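PDB 6VC6: 6-phospho-alpha-glucosidase from Merdibacter massiliensis, which probably hydrolyses the alpha-glucosidic bond of 6-phosphorylated disaccharides such as maltose 6'-phosphate, using NAD and a manganese ion. Local coordinates for residues I81-R86 / H131-Y136; V124-S129 / A150-A155; L191-F196 / R337-V342. All blocks are in the same frame, centred on the assembly; numbering follows the deposited sequence.

Contact 1 (I81-R86 / H131-Y136). With NAD (nicotinamide-adenine-dinucleotide), chain G.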
loop_
_atom_site.group_PDB
_atom_site.type_symbol
_atom_site.label_atom_id
_atom_site.label_comp_id
_atom_site.label_asym_id
_atom_site.label_seq_id
_atom_site.Cartn_x
_atom_site.Cartn_y
_atom_site.Cartn_z
ATOM N N ILE A 81 -1.995 7.377 -14.210
ATOM C CA ILE A 81 -1.946 5.920 -14.197
ATOM C C ILE A 81 -2.127 5.465 -12.756
ATOM O O ILE A 81 -1.287 5.764 -11.896
ATOM C CB ILE A 81 -0.631 5.380 -14.780
ATOM C CG1 ILE A 81 -0.379 5.963 -16.172
ATOM C CG2 ILE A 81 -0.661 3.861 -14.834
ATOM C CD1 ILE A 81 -1.374 5.510 -17.215
ATOM N N PHE A 82 -3.220 4.753 -12.491
ATOM C CA PHE A 82 -3.496 4.185 -11.175
ATOM C C PHE A 82 -3.005 2.741 -11.181
ATOM O O PHE A 82 -3.564 1.893 -11.884
ATOM C CB PHE A 82 -4.986 4.253 -10.842
ATOM C CG PHE A 82 -5.506 5.647 -10.594
ATOM C CD1 PHE A 82 -4.679 6.754 -10.705
ATOM C CD2 PHE A 82 -6.833 5.844 -10.245
ATOM C CE1 PHE A 82 -5.166 8.029 -10.478
ATOM C CE2 PHE A 82 -7.326 7.116 -10.015
ATOM C CZ PHE A 82 -6.491 8.210 -10.132
HETATM N N MSE A 83 -1.969 2.459 -10.400
HETATM C CA MSE A 83 -1.385 1.121 -10.377
HETATM C C MSE A 83 -1.769 0.350 -9.116
HETATM O O MSE A 83 -1.493 0.791 -8.001
HETATM C CB MSE A 83 0.139 1.204 -10.494
HETATM C CG MSE A 83 0.627 2.198 -11.532
HETATM SE SE MSE A 83 2.427 1.797 -12.165
HETATM C CE MSE A 83 2.028 0.209 -13.214
ATOM N N GLN A 84 -2.406 -0.804 -9.301
ATOM C CA GLN A 84 -2.805 -1.666 -8.192
ATOM C C GLN A 84 -2.655 -3.133 -8.591
ATOM O O GLN A 84 -3.554 -3.954 -8.400
ATOM C CB GLN A 84 -4.230 -1.354 -7.736
ATOM C CG GLN A 84 -5.287 -1.426 -8.829
ATOM C CD GLN A 84 -6.694 -1.287 -8.280
ATOM O OE1 GLN A 84 -7.677 -1.503 -8.989
ATOM N NE2 GLN A 84 -6.796 -0.924 -7.006
HETATM N N MSE A 85 -1.493 -3.475 -9.127
HETATM C CA MSE A 85 -1.169 -4.843 -9.482
HETATM C C MSE A 85 -0.786 -5.651 -8.271
HETATM O O MSE A 85 -0.378 -5.061 -7.281
HETATM C CB MSE A 85 -0.023 -4.900 -10.491
HETATM C CG MSE A 85 1.346 -4.582 -9.891
HETATM SE SE MSE A 85 2.901 -5.137 -10.955
HETATM C CE MSE A 85 2.397 -4.230 -12.595
ATOM N N ARG A 86 -0.908 -6.969 -8.338
ATOM C CA ARG A 86 -0.373 -7.881 -7.328
ATOM C C ARG A 86 0.460 -8.920 -8.072
ATOM O O ARG A 86 -0.086 -9.886 -8.614
ATOM C CB ARG A 86 -1.481 -8.534 -6.506
ATOM C CG ARG A 86 -0.969 -9.414 -5.375
ATOM C CD ARG A 86 -2.100 -10.153 -4.671
ATOM N NE ARG A 86 -2.935 -9.266 -3.865
ATOM C CZ ARG A 86 -2.623 -8.856 -2.639
ATOM N NH1 ARG A 86 -3.444 -8.050 -1.979
ATOM N NH2 ARG A 86 -1.489 -9.248 -2.075
ATOM N N HIS A 131 8.447 0.900 -17.481
ATOM C CA HIS A 131 9.160 1.085 -18.742
ATOM C C HIS A 131 8.196 1.094 -19.921
ATOM O O HIS A 131 8.367 1.872 -20.866
ATOM C CB HIS A 131 10.212 -0.010 -18.917
ATOM C CG HIS A 131 11.510 0.284 -18.231
ATOM N ND1 HIS A 131 12.230 1.436 -18.461
ATOM C CD2 HIS A 131 12.218 -0.427 -17.322
ATOM C CE1 HIS A 131 13.326 1.424 -17.722
ATOM N NE2 HIS A 131 13.342 0.304 -17.022
ATOM N N GLN A 132 7.193 0.231 -19.876
ATOM C CA GLN A 132 6.183 0.226 -20.917
ATOM C C GLN A 132 5.393 1.519 -20.935
ATOM O O GLN A 132 5.154 2.083 -21.991
ATOM C CB GLN A 132 5.234 -0.950 -20.748
ATOM C CG GLN A 132 5.838 -2.291 -21.102
ATOM C CD GLN A 132 4.834 -3.417 -21.003
ATOM O OE1 GLN A 132 3.779 -3.268 -20.411
ATOM N NE2 GLN A 132 5.160 -4.547 -21.594
ATOM N N ILE A 133 5.016 1.998 -19.755
ATOM C CA ILE A 133 4.219 3.206 -19.633
ATOM C C ILE A 133 4.978 4.405 -20.175
ATOM O O ILE A 133 4.424 5.221 -20.882
ATOM C CB ILE A 133 3.854 3.478 -18.158
ATOM C CG1 ILE A 133 2.954 2.371 -17.608
ATOM C CG2 ILE A 133 3.182 4.830 -17.998
ATOM C CD1 ILE A 133 2.880 2.341 -16.102
ATOM N N ARG A 134 6.256 4.484 -19.840
ATOM C CA ARG A 134 7.103 5.589 -20.248
ATOM C C ARG A 134 7.357 5.591 -21.749
ATOM O O ARG A 134 7.727 6.602 -22.322
ATOM C CB ARG A 134 8.395 5.617 -19.441
ATOM C CG ARG A 134 8.200 6.052 -17.998
ATOM C CD ARG A 134 7.193 7.177 -17.876
ATOM N NE ARG A 134 7.172 7.751 -16.543
ATOM C CZ ARG A 134 6.143 8.402 -16.022
ATOM N NH1 ARG A 134 6.216 8.887 -14.803
ATOM N NH2 ARG A 134 5.038 8.571 -16.717
ATOM N N GLN A 135 7.191 4.428 -22.362
ATOM C CA GLN A 135 7.264 4.281 -23.806
ATOM C C GLN A 135 6.167 5.074 -24.528
ATOM O O GLN A 135 6.377 5.564 -25.625
ATOM C CB GLN A 135 7.219 2.807 -24.207
ATOM C CG GLN A 135 8.586 2.190 -24.443
ATOM C CD GLN A 135 8.580 0.670 -24.383
ATOM O OE1 GLN A 135 7.650 0.017 -24.852
ATOM N NE2 GLN A 135 9.631 0.101 -23.814
ATOM N N TYR A 136 4.980 5.128 -23.942
ATOM C CA TYR A 136 3.864 5.851 -24.538
ATOM C C TYR A 136 3.525 7.228 -23.957
ATOM O O TYR A 136 3.272 8.165 -24.697
ATOM C CB TYR A 136 2.630 4.963 -24.543
ATOM C CG TYR A 136 2.893 3.635 -25.182
ATOM C CD1 TYR A 136 2.807 3.479 -26.548
ATOM C CD2 TYR A 136 3.247 2.543 -24.424
ATOM C CE1 TYR A 136 3.055 2.263 -27.140
ATOM C CE2 TYR A 136 3.496 1.324 -25.004
ATOM C CZ TYR A 136 3.398 1.190 -26.363
ATOM O OH TYR A 136 3.648 -0.020 -26.944
HETATM P PA NAD G . -5.780 -9.015 -6.743
HETATM O O1A NAD G . -7.267 -9.108 -6.497
HETATM O O2A NAD G . -4.982 -10.265 -7.025
HETATM O O5B NAD G . -5.526 -7.980 -7.947
HETATM C C5B NAD G . -4.269 -7.939 -8.613
HETATM C C4B NAD G . -4.491 -7.725 -10.101
HETATM O O4B NAD G . -3.286 -7.254 -10.709
HETATM C C3B NAD G . -4.862 -9.034 -10.778
HETATM O O3B NAD G . -6.049 -8.850 -11.553
HETATM C C2B NAD G . -3.702 -9.349 -11.697
HETATM O O2B NAD G . -4.170 -9.895 -12.933
HETATM C C1B NAD G . -3.047 -7.996 -11.906
HETATM N N9A NAD G . -1.596 -8.121 -12.186
HETATM C C8A NAD G . -0.719 -8.940 -11.573
HETATM N N7A NAD G . 0.527 -8.794 -12.095
HETATM C C5A NAD G . 0.453 -7.866 -13.067
HETATM C C6A NAD G . 1.394 -7.233 -14.023
HETATM N N6A NAD G . 2.706 -7.571 -14.044
HETATM N N1A NAD G . 0.898 -6.306 -14.873
HETATM C C2A NAD G . -0.402 -5.957 -14.864
HETATM N N3A NAD G . -1.308 -6.490 -14.028
HETATM C C4A NAD G . -0.949 -7.433 -13.126
HETATM O O3 NAD G . -5.087 -8.243 -5.511
HETATM P PN NAD G . -5.897 -7.246 -4.545
HETATM O O1N NAD G . -6.156 -7.956 -3.237
HETATM O O2N NAD G . -7.033 -6.607 -5.309
HETATM O O5D NAD G . -4.765 -6.134 -4.295
HETATM C C5D NAD G . -4.505 -5.141 -5.284
HETATM C C4D NAD G . -3.194 -4.451 -4.937
HETATM O O4D NAD G . -3.451 -3.266 -4.179
HETATM C C3D NAD G . -2.327 -5.355 -4.073
HETATM O O3D NAD G . -0.994 -5.351 -4.587
HETATM C C2D NAD G . -2.322 -4.696 -2.713
HETATM O O2D NAD G . -1.073 -4.888 -2.049
HETATM C C1D NAD G . -2.544 -3.240 -3.077
HETATM N N1N NAD G . -3.049 -2.451 -1.956
HETATM C C2N NAD G . -2.239 -1.511 -1.468
HETATM C C3N NAD G . -2.628 -0.712 -0.408
HETATM C C7N NAD G . -1.676 0.327 0.103
HETATM O O7N NAD G . -1.898 0.871 1.172
HETATM N N7N NAD G . -0.600 0.617 -0.627
HETATM C C4N NAD G . -3.890 -0.887 0.146
HETATM C C5N NAD G . -4.716 -1.876 -0.377
HETATM C C6N NAD G . -4.271 -2.650 -1.446
#
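The side chain of Ile133 sets CG1 anti to its own carbonyl carbon and then runs on extended (chi2 163°), while that of selenomethionine Met83 turns back at its last torsion (chi3 71°); the two ends therefore point at each other. They meet tip to tip, Met83 CE lying 3.7 Å from Ile133 CD1. The same CD1 also touches the branch methyl of Ile81, with 4.1 Å to CG2, and the two isoleucine chains lie alongside, running opposite ways. Three buried apolar side chains and no hydrogen bond make up the join between strand 80-83 and helix 113-136.

Just past the strand the chain turns to the cofactor, NAD. The carbonyl of Met85 accepts a hydrogen bond from the ribose hydroxyl O3D, 2.8 Å from Met85 O. The selenomethionine side chain of Met85 lies over the adenine, CB near C4A and CE 3.4 Å from N1A. Arg86 bends round the pyrophosphate: its NE gives a nearly straight bond (162°) to the bridging oxygen O3 at 2.9 Å, and NH1 reaches O1N at 3.0 Å. Beyond the cofactor, NH2 of Arg86 forms a salt bridge with Glu109, which would help to fix the rotation of the guanidinium. C3D of the nicotinamide ribose sits over one face of that group, toward its rim.

A strand backed by a crossover helix, with the dinucleotide lying at the C-terminal end of the strand, is the hallmark of the Rossmann-type NAD-binding domain of family 4 glycosyl hydrolases.

Contact 2 (V124-S129 / A150-A155). With NAD (nicotinamide-adenine-dinucleotide), chain G.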
loop_
_atom_site.group_PDB
_atom_site.type_symbol
_atom_site.label_atom_id
_atom_site.label_comp_id
_atom_site.label_asym_id
_atom_site.label_seq_id
_atom_site.Cartn_x
_atom_site.Cartn_y
_atom_site.Cartn_z
ATOM N N VAL A 124 10.367 -6.965 -10.134
ATOM C CA VAL A 124 10.470 -7.389 -11.527
ATOM C C VAL A 124 9.318 -6.820 -12.347
ATOM O O VAL A 124 9.523 -6.250 -13.425
ATOM C CB VAL A 124 10.519 -8.925 -11.613
ATOM C CG1 VAL A 124 10.403 -9.385 -13.058
ATOM C CG2 VAL A 124 11.797 -9.453 -10.977
ATOM N N ASP A 125 8.090 -6.956 -11.843
ATOM C CA ASP A 125 6.919 -6.591 -12.632
ATOM C C ASP A 125 6.662 -5.088 -12.640
ATOM O O ASP A 125 6.139 -4.564 -13.631
ATOM C CB ASP A 125 5.686 -7.333 -12.115
ATOM C CG ASP A 125 5.633 -8.776 -12.583
ATOM O OD1 ASP A 125 6.673 -9.297 -13.038
ATOM O OD2 ASP A 125 4.549 -9.391 -12.494
HETATM N N MSE A 126 6.984 -4.386 -11.566
HETATM C CA MSE A 126 6.790 -2.949 -11.522
HETATM C C MSE A 126 7.742 -2.220 -12.450
HETATM O O MSE A 126 7.299 -1.329 -13.161
HETATM C CB MSE A 126 6.928 -2.379 -10.120
HETATM C CG MSE A 126 5.731 -2.599 -9.207
HETATM SE SE MSE A 126 4.101 -1.677 -9.753
HETATM C CE MSE A 126 4.727 0.158 -9.733
ATOM N N ILE A 127 9.019 -2.574 -12.456
ATOM C CA ILE A 127 10.003 -1.942 -13.328
ATOM C C ILE A 127 9.690 -2.240 -14.790
ATOM O O ILE A 127 9.833 -1.371 -15.661
ATOM C CB ILE A 127 11.422 -2.396 -12.936
ATOM C CG1 ILE A 127 11.824 -1.752 -11.607
ATOM C CG2 ILE A 127 12.426 -2.059 -14.029
ATOM C CD1 ILE A 127 13.139 -2.240 -11.058
ATOM N N GLU A 128 9.240 -3.463 -15.080
ATOM C CA GLU A 128 8.839 -3.799 -16.442
ATOM C C GLU A 128 7.626 -2.986 -16.877
ATOM O O GLU A 128 7.535 -2.561 -18.035
ATOM C CB GLU A 128 8.547 -5.297 -16.544
ATOM C CG GLU A 128 8.256 -5.788 -17.952
ATOM C CD GLU A 128 7.652 -7.181 -17.968
ATOM O OE1 GLU A 128 6.645 -7.403 -17.263
ATOM O OE2 GLU A 128 8.188 -8.055 -18.683
ATOM N N SER A 129 6.687 -2.750 -15.958
ATOM C CA SER A 129 5.459 -2.051 -16.320
ATOM C C SER A 129 5.701 -0.560 -16.525
ATOM O O SER A 129 5.150 0.040 -17.455
ATOM C CB SER A 129 4.392 -2.278 -15.251
ATOM O OG SER A 129 3.193 -1.601 -15.584
ATOM N N ALA A 150 7.150 -0.073 0.397
ATOM C CA ALA A 150 8.488 0.332 0.811
ATOM C C ALA A 150 9.563 -0.233 -0.106
ATOM O O ALA A 150 10.513 0.450 -0.449
ATOM C CB ALA A 150 8.753 -0.077 2.246
ATOM N N ILE A 151 9.406 -1.486 -0.502
ATOM C CA ILE A 151 10.396 -2.120 -1.366
ATOM C C ILE A 151 10.269 -1.603 -2.794
ATOM O O ILE A 151 11.275 -1.374 -3.477
ATOM C CB ILE A 151 10.256 -3.652 -1.300
ATOM C CG1 ILE A 151 10.567 -4.151 0.113
ATOM C CG2 ILE A 151 11.167 -4.324 -2.319
ATOM C CD1 ILE A 151 10.087 -5.558 0.383
ATOM N N VAL A 152 9.034 -1.404 -3.265
ATOM C CA VAL A 152 8.826 -0.922 -4.628
ATOM C C VAL A 152 9.397 0.482 -4.792
ATOM O O VAL A 152 10.050 0.788 -5.798
ATOM C CB VAL A 152 7.330 -0.971 -4.992
ATOM C CG1 VAL A 152 7.081 -0.270 -6.319
ATOM C CG2 VAL A 152 6.847 -2.411 -5.052
ATOM N N ALA A 153 9.170 1.353 -3.805
ATOM C CA ALA A 153 9.674 2.721 -3.895
ATOM C C ALA A 153 11.196 2.750 -3.941
ATOM O O ALA A 153 11.788 3.567 -4.657
ATOM C CB ALA A 153 9.157 3.550 -2.719
ATOM N N GLU A 154 11.848 1.864 -3.184
ATOM C CA GLU A 154 13.306 1.820 -3.194
ATOM C C GLU A 154 13.836 1.347 -4.542
ATOM O O GLU A 154 14.817 1.896 -5.057
ATOM C CB GLU A 154 13.809 0.918 -2.065
ATOM C CG GLU A 154 15.275 0.527 -2.173
ATOM C CD GLU A 154 16.222 1.697 -1.971
ATOM O OE1 GLU A 154 15.784 2.744 -1.450
ATOM O OE2 GLU A 154 17.411 1.566 -2.332
ATOM N N ALA A 155 13.194 0.337 -5.135
ATOM C CA ALA A 155 13.630 -0.146 -6.441
ATOM C C ALA A 155 13.360 0.884 -7.532
ATOM O O ALA A 155 14.171 1.049 -8.451
ATOM C CB ALA A 155 12.941 -1.470 -6.770
HETATM P PA NAD G . -5.780 -9.015 -6.743
HETATM O O1A NAD G . -7.267 -9.108 -6.497
HETATM O O2A NAD G . -4.982 -10.265 -7.025
HETATM O O5B NAD G . -5.526 -7.980 -7.947
HETATM C C5B NAD G . -4.269 -7.939 -8.613
HETATM C C4B NAD G . -4.491 -7.725 -10.101
HETATM O O4B NAD G . -3.286 -7.254 -10.709
HETATM C C3B NAD G . -4.862 -9.034 -10.778
HETATM O O3B NAD G . -6.049 -8.850 -11.553
HETATM C C2B NAD G . -3.702 -9.349 -11.697
HETATM O O2B NAD G . -4.170 -9.895 -12.933
HETATM C C1B NAD G . -3.047 -7.996 -11.906
HETATM N N9A NAD G . -1.596 -8.121 -12.186
HETATM C C8A NAD G . -0.719 -8.940 -11.573
HETATM N N7A NAD G . 0.527 -8.794 -12.095
HETATM C C5A NAD G . 0.453 -7.866 -13.067
HETATM C C6A NAD G . 1.394 -7.233 -14.023
HETATM N N6A NAD G . 2.706 -7.571 -14.044
HETATM N N1A NAD G . 0.898 -6.306 -14.873
HETATM C C2A NAD G . -0.402 -5.957 -14.864
HETATM N N3A NAD G . -1.308 -6.490 -14.028
HETATM C C4A NAD G . -0.949 -7.433 -13.126
HETATM O O3 NAD G . -5.087 -8.243 -5.511
HETATM P PN NAD G . -5.897 -7.246 -4.545
HETATM O O1N NAD G . -6.156 -7.956 -3.237
HETATM O O2N NAD G . -7.033 -6.607 -5.309
HETATM O O5D NAD G . -4.765 -6.134 -4.295
HETATM C C5D NAD G . -4.505 -5.141 -5.284
HETATM C C4D NAD G . -3.194 -4.451 -4.937
HETATM O O4D NAD G . -3.451 -3.266 -4.179
HETATM C C3D NAD G . -2.327 -5.355 -4.073
HETATM O O3D NAD G . -0.994 -5.351 -4.587
HETATM C C2D NAD G . -2.322 -4.696 -2.713
HETATM O O2D NAD G . -1.073 -4.888 -2.049
HETATM C C1D NAD G . -2.544 -3.240 -3.077
HETATM N N1N NAD G . -3.049 -2.451 -1.956
HETATM C C2N NAD G . -2.239 -1.511 -1.468
HETATM C C3N NAD G . -2.628 -0.712 -0.408
HETATM C C7N NAD G . -1.676 0.327 0.103
HETATM O O7N NAD G . -1.898 0.871 1.172
HETATM N N7N NAD G . -0.600 0.617 -0.627
HETATM C C4N NAD G . -3.890 -0.887 0.146
HETATM C C5N NAD G . -4.716 -1.876 -0.377
HETATM C C6N NAD G . -4.271 -2.650 -1.446
#
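Met126 and Val152 mark the closest backbone approach of two helical segments, with 7.5 Å between their CA atoms; the next residue, Ile127, faces Ala155, about a turn beyond Val152, at 8.0 Å, CA to CA. CB of Ala155 points toward helix 113-136 and is met by Ile127, while Val152 offers its CG1 methyl to Met126.

The side chains of selenomethionine Met126 and Val152 run nearly perpendicular, CG of Met126 sitting 3.9 Å from CG1 of Val152. Bends at chi2 (-66°) and chi3 (-59°) carry SE of Met126 off to one side and bring its CE back to within 4.2 Å of that same Val152 CG1. Ile127 adds a looser touch, its CD1 lying 4.4 Å from Ala155 CB. No hydrogen bond links the segments, and all four side chains are buried; Leu156 extends the apolar layer against both Met126 and Ile127, and Tyr398 of helix 378-400 touches Ile127.

Asp125 serves the cofactor instead. One carboxylate oxygen, OD2, accepts a hydrogen bond from the adenine amino group, 3.0 Å from N6A and fairly straight at 154°, a bond consistent with recognition of that amino group.

Helices 113-136 and 149-159 lead into strands 141-144 and 166-169, and their packing is that of successive beta-alpha-beta crossover helices on one side of a Rossmann-type sheet, with helix 113-136 also supplying Asp125 to the adenine pocket.

Contact 3 (L191-F196 / R337-V342)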
loop_
_atom_site.group_PDB
_atom_site.type_symbol
_atom_site.label_atom_id
_atom_site.label_comp_id
_atom_site.label_asym_id
_atom_site.label_seq_id
_atom_site.Cartn_x
_atom_site.Cartn_y
_atom_site.Cartn_z
ATOM N N LEU A 191 -8.362 16.581 11.338
ATOM C CA LEU A 191 -7.209 16.144 12.113
ATOM C C LEU A 191 -5.936 16.444 11.334
ATOM O O LEU A 191 -5.832 16.104 10.151
ATOM C CB LEU A 191 -7.296 14.649 12.429
ATOM C CG LEU A 191 -8.573 14.161 13.117
ATOM C CD1 LEU A 191 -8.675 12.645 13.046
ATOM C CD2 LEU A 191 -8.624 14.637 14.560
ATOM N N ASP A 192 -4.973 17.085 11.998
ATOM C CA ASP A 192 -3.692 17.420 11.384
ATOM C C ASP A 192 -2.587 16.609 12.044
ATOM O O ASP A 192 -2.138 16.953 13.150
ATOM C CB ASP A 192 -3.403 18.919 11.508
ATOM C CG ASP A 192 -4.360 19.765 10.693
ATOM O OD1 ASP A 192 -4.807 20.813 11.202
ATOM O OD2 ASP A 192 -4.668 19.380 9.546
ATOM N N PRO A 193 -2.114 15.533 11.423
ATOM C CA PRO A 193 -1.112 14.679 12.061
ATOM C C PRO A 193 0.318 15.116 11.769
ATOM O O PRO A 193 0.613 15.787 10.777
ATOM C CB PRO A 193 -1.393 13.307 11.434
ATOM C CG PRO A 193 -1.862 13.641 10.055
ATOM C CD PRO A 193 -2.606 14.958 10.157
ATOM N N VAL A 194 1.207 14.722 12.677
ATOM C CA VAL A 194 2.650 14.772 12.468
ATOM C C VAL A 194 3.148 13.335 12.526
ATOM O O VAL A 194 2.985 12.657 13.549
ATOM C CB VAL A 194 3.358 15.651 13.511
ATOM C CG1 VAL A 194 4.853 15.697 13.236
ATOM C CG2 VAL A 194 2.769 17.054 13.509
ATOM N N TYR A 195 3.746 12.869 11.432
ATOM C CA TYR A 195 4.003 11.451 11.234
ATOM C C TYR A 195 5.395 11.252 10.653
ATOM O O TYR A 195 5.885 12.078 9.878
ATOM C CB TYR A 195 2.933 10.843 10.309
ATOM C CG TYR A 195 3.099 9.375 9.984
ATOM C CD1 TYR A 195 3.859 8.964 8.895
ATOM C CD2 TYR A 195 2.469 8.400 10.747
ATOM C CE1 TYR A 195 4.003 7.625 8.589
ATOM C CE2 TYR A 195 2.607 7.058 10.447
ATOM C CZ TYR A 195 3.375 6.676 9.367
ATOM O OH TYR A 195 3.515 5.342 9.064
ATOM N N PHE A 196 6.028 10.146 11.039
ATOM C CA PHE A 196 7.315 9.761 10.478
ATOM C C PHE A 196 7.424 8.244 10.484
ATOM O O PHE A 196 6.770 7.562 11.279
ATOM C CB PHE A 196 8.492 10.385 11.249
ATOM C CG PHE A 196 8.848 9.664 12.527
ATOM C CD1 PHE A 196 9.760 8.615 12.525
ATOM C CD2 PHE A 196 8.289 10.052 13.733
ATOM C CE1 PHE A 196 10.088 7.957 13.696
ATOM C CE2 PHE A 196 8.618 9.399 14.909
ATOM C CZ PHE A 196 9.518 8.351 14.890
ATOM N N ARG A 337 -2.479 18.417 2.299
ATOM C CA ARG A 337 -1.567 17.571 3.057
ATOM C C ARG A 337 -1.972 16.105 2.962
ATOM O O ARG A 337 -3.124 15.750 3.230
ATOM C CB ARG A 337 -1.517 18.011 4.520
ATOM C CG ARG A 337 -0.704 19.276 4.754
ATOM C CD ARG A 337 -0.678 19.649 6.225
ATOM N NE ARG A 337 -2.004 20.004 6.720
ATOM C CZ ARG A 337 -2.537 21.218 6.629
ATOM N NH1 ARG A 337 -3.752 21.449 7.107
ATOM N NH2 ARG A 337 -1.854 22.204 6.060
ATOM N N PHE A 338 -1.016 15.263 2.577
ATOM C CA PHE A 338 -1.169 13.817 2.590
ATOM C C PHE A 338 0.064 13.195 3.230
ATOM O O PHE A 338 1.127 13.818 3.314
ATOM C CB PHE A 338 -1.350 13.238 1.178
ATOM C CG PHE A 338 -2.639 13.627 0.515
ATOM C CD1 PHE A 338 -3.813 12.951 0.800
ATOM C CD2 PHE A 338 -2.672 14.657 -0.408
ATOM C CE1 PHE A 338 -5.000 13.303 0.184
ATOM C CE2 PHE A 338 -3.854 15.015 -1.028
ATOM C CZ PHE A 338 -5.020 14.338 -0.732
ATOM N N ILE A 339 -0.086 11.955 3.678
ATOM C CA ILE A 339 1.031 11.156 4.167
ATOM C C ILE A 339 1.419 10.197 3.050
ATOM O O ILE A 339 0.715 9.214 2.791
ATOM C CB ILE A 339 0.676 10.407 5.459
ATOM C CG1 ILE A 339 0.392 11.403 6.586
ATOM C CG2 ILE A 339 1.804 9.466 5.853
ATOM C CD1 ILE A 339 0.105 10.754 7.921
ATOM N N VAL A 340 2.532 10.485 2.376
ATOM C CA VAL A 340 2.971 9.723 1.217
ATOM C C VAL A 340 4.430 9.323 1.405
ATOM O O VAL A 340 5.093 9.721 2.364
ATOM C CB VAL A 340 2.792 10.506 -0.101
ATOM C CG1 VAL A 340 1.331 10.881 -0.302
ATOM C CG2 VAL A 340 3.672 11.747 -0.104
ATOM N N ILE A 341 4.925 8.525 0.462
ATOM C CA ILE A 341 6.280 7.987 0.500
ATOM C C ILE A 341 7.174 8.854 -0.376
ATOM O O ILE A 341 6.877 9.067 -1.559
ATOM C CB ILE A 341 6.307 6.520 0.039
ATOM C CG1 ILE A 341 5.479 5.654 0.990
ATOM C CG2 ILE A 341 7.736 6.012 -0.051
ATOM C CD1 ILE A 341 5.217 4.258 0.475
ATOM N N VAL A 342 8.270 9.355 0.200
ATOM C CA VAL A 342 9.166 10.276 -0.487
ATOM C C VAL A 342 10.610 9.954 -0.126
ATOM O O VAL A 342 10.898 9.312 0.886
ATOM C CB VAL A 342 8.865 11.752 -0.142
ATOM C CG1 VAL A 342 7.539 12.184 -0.737
ATOM C CG2 VAL A 342 8.871 11.956 1.366
HETATM O O HOH W 1 -3.140 17.639 7.873
#
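Asp192 and Arg337 carry the polar end of this contact. Their salt bridge is long, 3.3 Å from Asp192 OD2 to Arg337 NH1, and the hydrogen bond within it is weak; the carboxylate oxygen arrives at the edge of the guanidinium, with the two planes 85° apart. A water tightens the link: it accepts from Arg337 NE at 2.9 Å and donates to Asp192 OD2, also at 2.9 Å.

The apolar part centres on Ile339, whose CD1 and CG2 methyls divide the work. CD1 lies 3.7 Å from Tyr195 CB and touches Pro193 CG at 4.1 Å, while CG2 approaches the Tyr195 ring obliquely, 3.7 Å from CD1 of that ring. Tyr195 extends away from its backbone N (chi1 178°), so that the two side chains run nearly perpendicular. Replacing Ile339 by an alanine would probably open a gap next to Pro193 CG and Tyr195 CB and leave the Tyr195 ring less firmly supported.

The segments run in roughly the same direction, inclined at 33°, with axes 8.9 Å apart at closest, and belong to different sheets: 191-196 edges a small antiparallel sheet beside strand 201-209, whose Phe204 meets Tyr195, whereas 337-342 pairs with strand 356-364, whose Glu358 is hydrogen-bonded through OE1 to the Tyr195 hydroxyl.

In the fold
Contacts 1 and 2 are buried and both use helix 113-136, one facing the sheet and the other the next helix; they meet directly where Met83 SE lies 3.7 Å from Met126 CE, and both hold NAD. Their chemistry is alike: apolar side chains between secondary structure elements, with Arg86 and Asp125 turned to the cofactor. Contact 3, at the surface and about 25 Å from contact 1 centre to centre, mixes a water-bridged salt bridge with apolar packing and touches no ligand. It reaches the large mixed sheet of contact 1 through 337-342 alone, and it meets contact 2 through Ala153 CB and Ile341 CG2, 3.9 Å apart.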